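Local coordinates for protein threonine phosphate decarboxylase-like enzyme (PDB 6OUX) that decarboxylates L-serine O-phosphate to ethanolamine O-phosphate with the help of pyridoxal phosphate, supplying the linker precursor for norcobamide biosynthesis, at residues 171-177 against 202-208; 192-197 against 229-233; 122-128 against 142-148. All blocks are in the same frame, centred on the assembly; numbering follows the deposited sequence.

Overall arrangement
Read from the N terminus, the three contacts illustrate how a large, mostly parallel sheet is assembled and then covered. Contact 3 comes first: the chain leaves strand 123-128, makes a connection without helix or strand, and returns as strand 143-148 at the margin of the seven-stranded sheet. Contact 1 follows in series, closing the beta-alpha-beta unit of strand 173-177, helix 189-198 and strand 204-208. Contact 2 crosses contact 1 along the chain, since 192-197 lies between the two strands and 229-233 beyond them; it joins the helix of that unit to helix 227-232. Strands 173-177 and 123-128 are neighbours, which makes contacts 1 and 3 adjoining parts of one sheet.

Contact 1: residues 171-177 against 202-208; sequences PDTVVLI and VPRIIID
Arg-204 reaches over the start of the neighbouring strand and binds two side chains in the plane of its guanidinium group. Arg-204 NE donates to Thr-173 OG1 at 3.0 Å. Arg-204 NH2 forms a salt bridge with Asp-172 OD1 at 3.1 Å; both bonds are nearly straight. The bend at chi3 (-71°) turns the guanidinium back toward this pair. NH2 comes to OD1 from above the carboxylate plane, the two planes 58° apart. OD1 also accepts the Thr-173 hydroxyl. In a second shell, Asp-172 OD2 takes the backbone N-H groups of Gln-122 and Lys-123, fixing the carboxylate from the start of the adjoining strand.

Beyond this polar end the strands run parallel in register, with Leu-176 N bonded to Ile-206 O at 2.8 Å. Thr-173 CG2 touches Ile-206 CD1 at 3.6 Å, and the side chain of Ile-177 ends about 4 Å from that of substrate-binding Asn-181. The pair forms the two strands of a beta-alpha-beta unit of the PLP-dependent aminotransferase-type fold, connected by helix 189-198. The Thr-173 face meets helix 108-116; Val-174 and Leu-176 point oppositely, toward helix 159-169, while strands 123-128 and 236-241 flank the pair.

Contact 2: residues 192-197 against 229-233; sequences MHILLK and LFDMY
His-193 CG sits beside its own backbone N (chi1 -83°), and the imidazole swings from helix 189-198 toward Tyr-233. The tyrosine answers with a similar first torsion (chi1 -60°), which carries its ring across to the helix. His-193 ND1 and Tyr-233 OH meet 2.8 Å apart in a nearly straight hydrogen bond that lies in the plane of the imidazole; either atom could donate. The two rings meet rim to rim, neither over the other's face, with planes 52° apart. Lys-197, bent at chi3 and chi4, curls back to place NZ 3.0 Å from Tyr-233 OH. The phenolic oxygen is thus held by two side chains one helical turn apart, and the lysine's positive charge would be expected to polarise it.

Tyr-233 is the first residue to leave helical geometry after helix 227-232, so the bond pins the end of that helix to helix 189-198, the connecting helix of a right-handed beta-alpha-beta crossover. The Tyr-233 ring is sandwiched: Leu-196 CB stands over the centre of one face, 3.8 Å from the centroid, in a CH-pi contact, while Met-232 CG covers the opposite face nearer the rim. Leu-196 CD1 also touches Tyr-233 CD2 at 3.5 Å.

Leu-229 packs between the helices, nearer the sheet. Leu-229 CD2 lies over a face of the His-193 ring, 4.0 Å from its centroid, and Leu-229 CD1 packs on Met-192 CB at 4.1 Å. Met-192 and Leu-229 both rest on Ile-207 of strand 204-208, and Leu-196 on Ile-205.

Contact 3: residues 122-128 against 142-148; sequences QKVALMI and CEVVYFP
Leu-126 O accepts a hydrogen bond from Phe-147 N at 2.8 Å, in the plane of the carbonyl, with a CA-H...O contact from Tyr-146 beside it. Other backbone bonds alternate along the pair, from Glu-143 N with Gln-122 O to Ile-128 N with Phe-147 O. The strands are parallel, yet the axes of the two segments cross at 35°, a marked twist.

On one face, Leu-126 and Tyr-146 run alongside one another, with Leu-126 CD1 3.9 Å from Tyr-146 CE1; the same methyl meets Val-144 CG1 at 3.8 Å. Val-124 CG1, which chi1 of 60° sets between the backbone N and the carbonyl carbon, lies alongside Val-144 CG2, 3.8 Å away. Farther along, Ile-128 CG2 presses on Pro-148 CA at 3.4 Å.

The other face carries Ala-125 CB against Val-145 CG2 at 3.8 Å. Here the extended Lys-123 runs past Glu-143, but Lys-123 NZ and Glu-143 OE1 are 4.0 Å apart, a long salt bridge; the main partner of the ammonium is Glu-169, through a salt bridge.

The pair forms the edge of the mixed sheet in the PLP-dependent aminotransferase-type fold, the Met-127 side chain lying about 7 Å from that of substrate-binding Asn-181. Helix 159-169 packs on the Ala-125 face, its Tyr-162 meeting the Phe-147 ring edge-to-face. Strand 143-148 is outermost within this chain, whereas 123-128 has strand 173-177 along its other side.

Contact 1: residues 171-177 against 202-208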
# COMPACT_ATOMS: atom_id res chain seq x y z
N PRO A 171 -12.67 25.60 -13.76
CA PRO A 171 -12.12 24.28 -13.65
C PRO A 171 -13.21 23.29 -13.27
O PRO A 171 -14.17 23.64 -12.62
CB PRO A 171 -11.11 24.44 -12.50
CG PRO A 171 -11.77 25.39 -11.59
CD PRO A 171 -12.54 26.36 -12.51
N ASP A 172 -13.08 22.04 -13.67
CA ASP A 172 -14.02 21.09 -13.17
C ASP A 172 -13.64 20.57 -11.76
O ASP A 172 -14.48 19.97 -11.07
CB ASP A 172 -14.18 19.90 -14.11
CG ASP A 172 -12.89 19.20 -14.40
OD1 ASP A 172 -12.41 18.40 -13.55
OD2 ASP A 172 -12.32 19.41 -15.51
N THR A 173 -12.36 20.71 -11.38
CA THR A 173 -11.83 20.14 -10.12
C THR A 173 -10.92 21.19 -9.48
O THR A 173 -10.13 21.87 -10.18
CB THR A 173 -11.03 18.87 -10.39
OG1 THR A 173 -11.84 17.94 -11.13
CG2 THR A 173 -10.53 18.15 -9.06
N VAL A 174 -11.09 21.39 -8.19
CA VAL A 174 -10.20 22.23 -7.41
C VAL A 174 -9.58 21.38 -6.26
O VAL A 174 -10.23 20.45 -5.77
CB VAL A 174 -11.07 23.37 -6.88
CG1 VAL A 174 -10.57 23.99 -5.63
CG2 VAL A 174 -11.39 24.36 -8.02
N VAL A 175 -8.31 21.67 -5.93
CA VAL A 175 -7.62 21.08 -4.71
C VAL A 175 -7.26 22.18 -3.70
O VAL A 175 -6.58 23.12 -4.06
CB VAL A 175 -6.37 20.33 -5.06
CG1 VAL A 175 -5.73 19.66 -3.82
CG2 VAL A 175 -6.64 19.31 -6.14
N LEU A 176 -7.81 22.09 -2.48
CA LEU A 176 -7.48 22.98 -1.39
C LEU A 176 -6.83 22.10 -0.29
O LEU A 176 -7.22 20.95 -0.03
CB LEU A 176 -8.70 23.70 -0.84
CG LEU A 176 -9.54 24.57 -1.81
CD1 LEU A 176 -10.79 25.13 -1.18
CD2 LEU A 176 -8.69 25.73 -2.32
N ILE A 177 -5.76 22.60 0.27
CA ILE A 177 -5.06 21.94 1.36
C ILE A 177 -5.28 22.84 2.60
O ILE A 177 -4.84 23.99 2.59
CB ILE A 177 -3.60 21.79 1.10
CG1 ILE A 177 -3.31 21.31 -0.33
CG2 ILE A 177 -2.93 20.86 2.15
CD1 ILE A 177 -3.84 19.95 -0.68
N VAL A 202 -18.82 24.23 -9.05
CA VAL A 202 -17.69 23.37 -9.39
C VAL A 202 -18.06 21.87 -9.14
O VAL A 202 -18.57 21.52 -8.07
CB VAL A 202 -16.41 23.78 -8.54
CG1 VAL A 202 -15.25 22.87 -8.85
CG2 VAL A 202 -16.07 25.25 -8.74
N PRO A 203 -17.74 20.96 -10.10
CA PRO A 203 -18.03 19.57 -9.92
C PRO A 203 -17.36 18.90 -8.67
O PRO A 203 -18.01 18.14 -7.92
CB PRO A 203 -17.53 18.98 -11.22
CG PRO A 203 -17.80 20.06 -12.24
CD PRO A 203 -17.32 21.24 -11.48
N ARG A 204 -16.10 19.20 -8.43
CA ARG A 204 -15.32 18.52 -7.39
C ARG A 204 -14.46 19.51 -6.67
O ARG A 204 -13.61 20.15 -7.31
CB ARG A 204 -14.41 17.41 -8.02
CG ARG A 204 -15.16 16.15 -8.49
CD ARG A 204 -14.27 15.32 -9.38
NE ARG A 204 -14.12 16.00 -10.64
CZ ARG A 204 -15.04 15.96 -11.62
NH1 ARG A 204 -16.16 15.25 -11.49
NH2 ARG A 204 -14.86 16.64 -12.74
N ILE A 205 -14.67 19.65 -5.36
CA ILE A 205 -13.84 20.47 -4.53
C ILE A 205 -13.22 19.52 -3.51
O ILE A 205 -13.93 19.04 -2.59
CB ILE A 205 -14.64 21.61 -3.82
CG1 ILE A 205 -15.26 22.54 -4.88
CG2 ILE A 205 -13.67 22.31 -2.87
CD1 ILE A 205 -16.07 23.66 -4.32
N ILE A 206 -11.94 19.24 -3.73
CA ILE A 206 -11.16 18.30 -2.95
C ILE A 206 -10.47 19.06 -1.87
O ILE A 206 -9.77 20.05 -2.15
CB ILE A 206 -10.07 17.61 -3.79
CG1 ILE A 206 -10.74 16.69 -4.82
CG2 ILE A 206 -9.14 16.85 -2.86
CD1 ILE A 206 -9.84 16.36 -5.98
N ILE A 207 -10.71 18.66 -0.63
CA ILE A 207 -10.11 19.37 0.51
C ILE A 207 -9.29 18.37 1.28
O ILE A 207 -9.84 17.44 1.91
CB ILE A 207 -11.19 19.98 1.45
CG1 ILE A 207 -12.15 20.88 0.68
CG2 ILE A 207 -10.49 20.74 2.55
CD1 ILE A 207 -13.34 21.45 1.44
N ASP A 208 -7.98 18.59 1.27
CA ASP A 208 -7.02 17.82 2.07
C ASP A 208 -6.88 18.45 3.47
O ASP A 208 -6.22 19.51 3.65
CB ASP A 208 -5.68 17.69 1.36
CG ASP A 208 -4.67 16.87 2.13
OD1 ASP A 208 -4.92 16.36 3.24
OD2 ASP A 208 -3.56 16.75 1.59

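Contact 2: residues 192-197 against 229-233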
# COMPACT_ATOMS: atom_id res chain seq x y z
N MET A 192 -14.48 28.97 5.08
CA MET A 192 -14.69 27.84 4.19
C MET A 192 -16.15 27.74 3.74
O MET A 192 -16.40 27.39 2.58
CB MET A 192 -14.25 26.46 4.82
CG MET A 192 -12.77 26.13 4.75
SD MET A 192 -11.92 26.19 3.11
CE MET A 192 -13.11 25.45 2.21
N HIS A 193 -17.11 27.95 4.66
CA HIS A 193 -18.58 27.93 4.29
C HIS A 193 -18.92 28.95 3.16
O HIS A 193 -19.52 28.62 2.13
CB HIS A 193 -19.46 28.23 5.55
CG HIS A 193 -19.72 27.04 6.40
ND1 HIS A 193 -20.46 25.96 5.97
CD2 HIS A 193 -19.35 26.77 7.68
CE1 HIS A 193 -20.49 25.06 6.94
NE2 HIS A 193 -19.82 25.52 7.98
N ILE A 194 -18.47 30.18 3.35
CA ILE A 194 -18.62 31.25 2.34
C ILE A 194 -18.04 30.87 1.00
O ILE A 194 -18.73 30.94 -0.03
CB ILE A 194 -18.00 32.57 2.83
CG1 ILE A 194 -18.75 33.05 4.06
CG2 ILE A 194 -18.04 33.65 1.74
CD1 ILE A 194 -17.93 34.02 4.86
N LEU A 195 -16.81 30.40 1.00
CA LEU A 195 -16.15 29.93 -0.23
C LEU A 195 -16.96 28.84 -0.90
O LEU A 195 -17.27 28.93 -2.11
CB LEU A 195 -14.72 29.49 0.06
CG LEU A 195 -13.86 28.89 -1.08
CD1 LEU A 195 -12.38 29.07 -0.78
CD2 LEU A 195 -14.17 27.41 -1.38
N LEU A 196 -17.34 27.81 -0.11
CA LEU A 196 -18.04 26.64 -0.70
C LEU A 196 -19.46 26.95 -1.18
O LEU A 196 -19.93 26.40 -2.18
CB LEU A 196 -18.13 25.45 0.30
CG LEU A 196 -16.78 24.83 0.66
CD1 LEU A 196 -16.96 23.82 1.76
CD2 LEU A 196 -16.12 24.21 -0.56
N LYS A 197 -20.14 27.83 -0.51
CA LYS A 197 -21.41 28.28 -1.05
C LYS A 197 -21.27 28.90 -2.46
O LYS A 197 -22.03 28.56 -3.38
CB LYS A 197 -22.06 29.27 -0.11
CG LYS A 197 -22.56 28.61 1.14
CD LYS A 197 -23.13 29.65 2.11
CE LYS A 197 -24.30 29.07 2.91
NZ LYS A 197 -23.98 27.73 3.51
N LEU A 229 -18.46 20.02 6.33
CA LEU A 229 -18.44 20.47 4.92
C LEU A 229 -18.84 19.39 3.94
O LEU A 229 -19.63 19.65 2.98
CB LEU A 229 -17.09 21.04 4.56
CG LEU A 229 -16.53 22.05 5.52
CD1 LEU A 229 -15.11 22.43 5.02
CD2 LEU A 229 -17.40 23.29 5.71
N PHE A 230 -18.36 18.18 4.17
CA PHE A 230 -18.80 17.04 3.39
C PHE A 230 -20.31 16.86 3.49
O PHE A 230 -20.99 16.67 2.46
CB PHE A 230 -18.11 15.75 3.87
CG PHE A 230 -18.56 14.51 3.12
CD1 PHE A 230 -18.26 14.39 1.82
CD2 PHE A 230 -19.30 13.51 3.73
CE1 PHE A 230 -18.62 13.27 1.10
CE2 PHE A 230 -19.69 12.39 3.04
CZ PHE A 230 -19.36 12.27 1.72
N ASP A 231 -20.86 17.00 4.70
CA ASP A 231 -22.30 16.77 4.86
C ASP A 231 -23.21 17.82 4.19
O ASP A 231 -24.32 17.47 3.74
CB ASP A 231 -22.69 16.63 6.31
CG ASP A 231 -22.21 15.36 6.93
OD1 ASP A 231 -21.82 14.36 6.25
OD2 ASP A 231 -22.23 15.43 8.17
N MET A 232 -22.72 19.07 4.11
CA MET A 232 -23.51 20.18 3.67
C MET A 232 -23.40 20.44 2.16
O MET A 232 -24.35 20.88 1.56
CB MET A 232 -23.13 21.46 4.47
CG MET A 232 -23.98 22.72 4.13
SD MET A 232 -23.70 24.10 5.27
CE MET A 232 -24.05 23.33 6.82
N TYR A 233 -22.24 20.16 1.54
CA TYR A 233 -21.94 20.59 0.18
C TYR A 233 -21.74 19.37 -0.72
O TYR A 233 -20.73 18.68 -0.61
CB TYR A 233 -20.73 21.49 0.17
CG TYR A 233 -20.92 22.73 1.01
CD1 TYR A 233 -21.78 23.76 0.58
CD2 TYR A 233 -20.33 22.84 2.28
CE1 TYR A 233 -21.98 24.86 1.36
CE2 TYR A 233 -20.57 23.92 3.05
CZ TYR A 233 -21.36 24.93 2.58
OH TYR A 233 -21.54 26.01 3.40

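Contact 3: residues 122-128 against 142-148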
# COMPACT_ATOMS: atom_id res chain seq x y z
N GLN A 122 -10.49 17.38 -16.38
CA GLN A 122 -9.92 18.01 -17.58
C GLN A 122 -9.40 19.44 -17.37
O GLN A 122 -8.64 19.96 -18.19
CB GLN A 122 -11.00 18.06 -18.66
CG GLN A 122 -11.38 16.70 -19.19
CD GLN A 122 -10.20 15.97 -19.83
OE1 GLN A 122 -10.03 14.77 -19.63
NE2 GLN A 122 -9.39 16.70 -20.61
N LYS A 123 -9.82 20.10 -16.30
CA LYS A 123 -9.15 21.33 -15.91
C LYS A 123 -9.17 21.33 -14.41
O LYS A 123 -10.23 21.19 -13.84
CB LYS A 123 -9.83 22.52 -16.46
CG LYS A 123 -9.19 23.83 -16.22
CD LYS A 123 -9.84 24.90 -17.11
CE LYS A 123 -9.04 26.17 -17.06
NZ LYS A 123 -9.67 27.30 -17.79
N VAL A 124 -8.00 21.54 -13.80
CA VAL A 124 -7.86 21.57 -12.31
C VAL A 124 -7.15 22.85 -11.86
O VAL A 124 -6.21 23.34 -12.54
CB VAL A 124 -7.13 20.31 -11.84
CG1 VAL A 124 -5.76 20.21 -12.45
CG2 VAL A 124 -7.11 20.22 -10.29
N ALA A 125 -7.68 23.46 -10.81
CA ALA A 125 -7.09 24.64 -10.18
C ALA A 125 -6.37 24.19 -8.90
O ALA A 125 -6.98 23.56 -8.00
CB ALA A 125 -8.11 25.71 -9.88
N LEU A 126 -5.07 24.48 -8.87
CA LEU A 126 -4.20 24.26 -7.68
C LEU A 126 -3.70 25.59 -7.16
O LEU A 126 -3.61 26.58 -7.91
CB LEU A 126 -2.99 23.42 -8.05
CG LEU A 126 -3.22 22.11 -8.79
CD1 LEU A 126 -1.85 21.48 -9.10
CD2 LEU A 126 -4.03 21.18 -7.91
N MET A 127 -3.35 25.62 -5.88
CA MET A 127 -2.68 26.81 -5.34
C MET A 127 -1.17 26.61 -5.41
O MET A 127 -0.68 25.48 -5.41
CB MET A 127 -3.12 27.09 -3.90
CG MET A 127 -4.60 27.47 -3.72
SD MET A 127 -4.88 27.50 -1.91
CE MET A 127 -4.63 25.76 -1.36
N ILE A 128 -0.46 27.71 -5.35
CA ILE A 128 0.99 27.71 -5.30
C ILE A 128 1.42 28.75 -4.25
O ILE A 128 0.91 29.87 -4.23
CB ILE A 128 1.51 28.05 -6.73
CG1 ILE A 128 3.01 28.07 -6.80
CG2 ILE A 128 1.07 29.44 -7.14
CD1 ILE A 128 3.52 28.43 -8.19
N CYS A 142 -5.33 17.14 -19.79
CA CYS A 142 -5.87 17.97 -18.71
C CYS A 142 -5.06 19.23 -18.55
O CYS A 142 -3.83 19.20 -18.54
CB CYS A 142 -5.84 17.19 -17.40
SG CYS A 142 -6.53 18.06 -15.97
N GLU A 143 -5.75 20.33 -18.46
CA GLU A 143 -5.14 21.60 -18.12
C GLU A 143 -4.97 21.77 -16.59
O GLU A 143 -5.81 21.31 -15.82
CB GLU A 143 -6.05 22.71 -18.59
CG GLU A 143 -6.30 22.72 -20.08
CD GLU A 143 -7.17 23.90 -20.52
OE1 GLU A 143 -7.23 24.91 -19.79
OE2 GLU A 143 -7.79 23.80 -21.59
N VAL A 144 -3.89 22.43 -16.17
CA VAL A 144 -3.69 22.84 -14.75
C VAL A 144 -3.57 24.37 -14.71
O VAL A 144 -2.83 24.93 -15.50
CB VAL A 144 -2.43 22.18 -14.18
CG1 VAL A 144 -2.26 22.49 -12.70
CG2 VAL A 144 -2.49 20.66 -14.38
N VAL A 145 -4.31 25.04 -13.86
CA VAL A 145 -4.18 26.51 -13.60
C VAL A 145 -3.82 26.72 -12.11
O VAL A 145 -4.18 25.88 -11.26
CB VAL A 145 -5.44 27.29 -13.98
CG1 VAL A 145 -5.60 27.29 -15.52
CG2 VAL A 145 -6.70 26.75 -13.29
N TYR A 146 -3.07 27.77 -11.81
CA TYR A 146 -2.48 27.94 -10.47
C TYR A 146 -2.99 29.22 -9.93
O TYR A 146 -2.98 30.19 -10.65
CB TYR A 146 -0.92 27.99 -10.55
CG TYR A 146 -0.32 26.66 -10.85
CD1 TYR A 146 -0.16 25.71 -9.83
CD2 TYR A 146 -0.01 26.28 -12.15
CE1 TYR A 146 0.40 24.47 -10.08
CE2 TYR A 146 0.48 25.03 -12.43
CZ TYR A 146 0.72 24.13 -11.38
OH TYR A 146 1.25 22.89 -11.62
N PHE A 147 -3.53 29.22 -8.73
CA PHE A 147 -3.77 30.46 -7.96
C PHE A 147 -2.52 30.77 -7.07
O PHE A 147 -2.14 29.93 -6.27
CB PHE A 147 -5.01 30.26 -7.07
CG PHE A 147 -5.40 31.51 -6.31
CD1 PHE A 147 -6.11 32.51 -6.95
CD2 PHE A 147 -5.01 31.69 -5.00
CE1 PHE A 147 -6.42 33.67 -6.30
CE2 PHE A 147 -5.33 32.85 -4.33
CZ PHE A 147 -6.04 33.84 -4.98
N PRO A 148 -1.87 31.96 -7.25
CA PRO A 148 -0.64 32.25 -6.48
C PRO A 148 -0.94 32.81 -5.13
O PRO A 148 -1.64 33.76 -5.04
CB PRO A 148 0.06 33.31 -7.34
CG PRO A 148 -1.07 34.00 -8.06
CD PRO A 148 -2.03 32.90 -8.38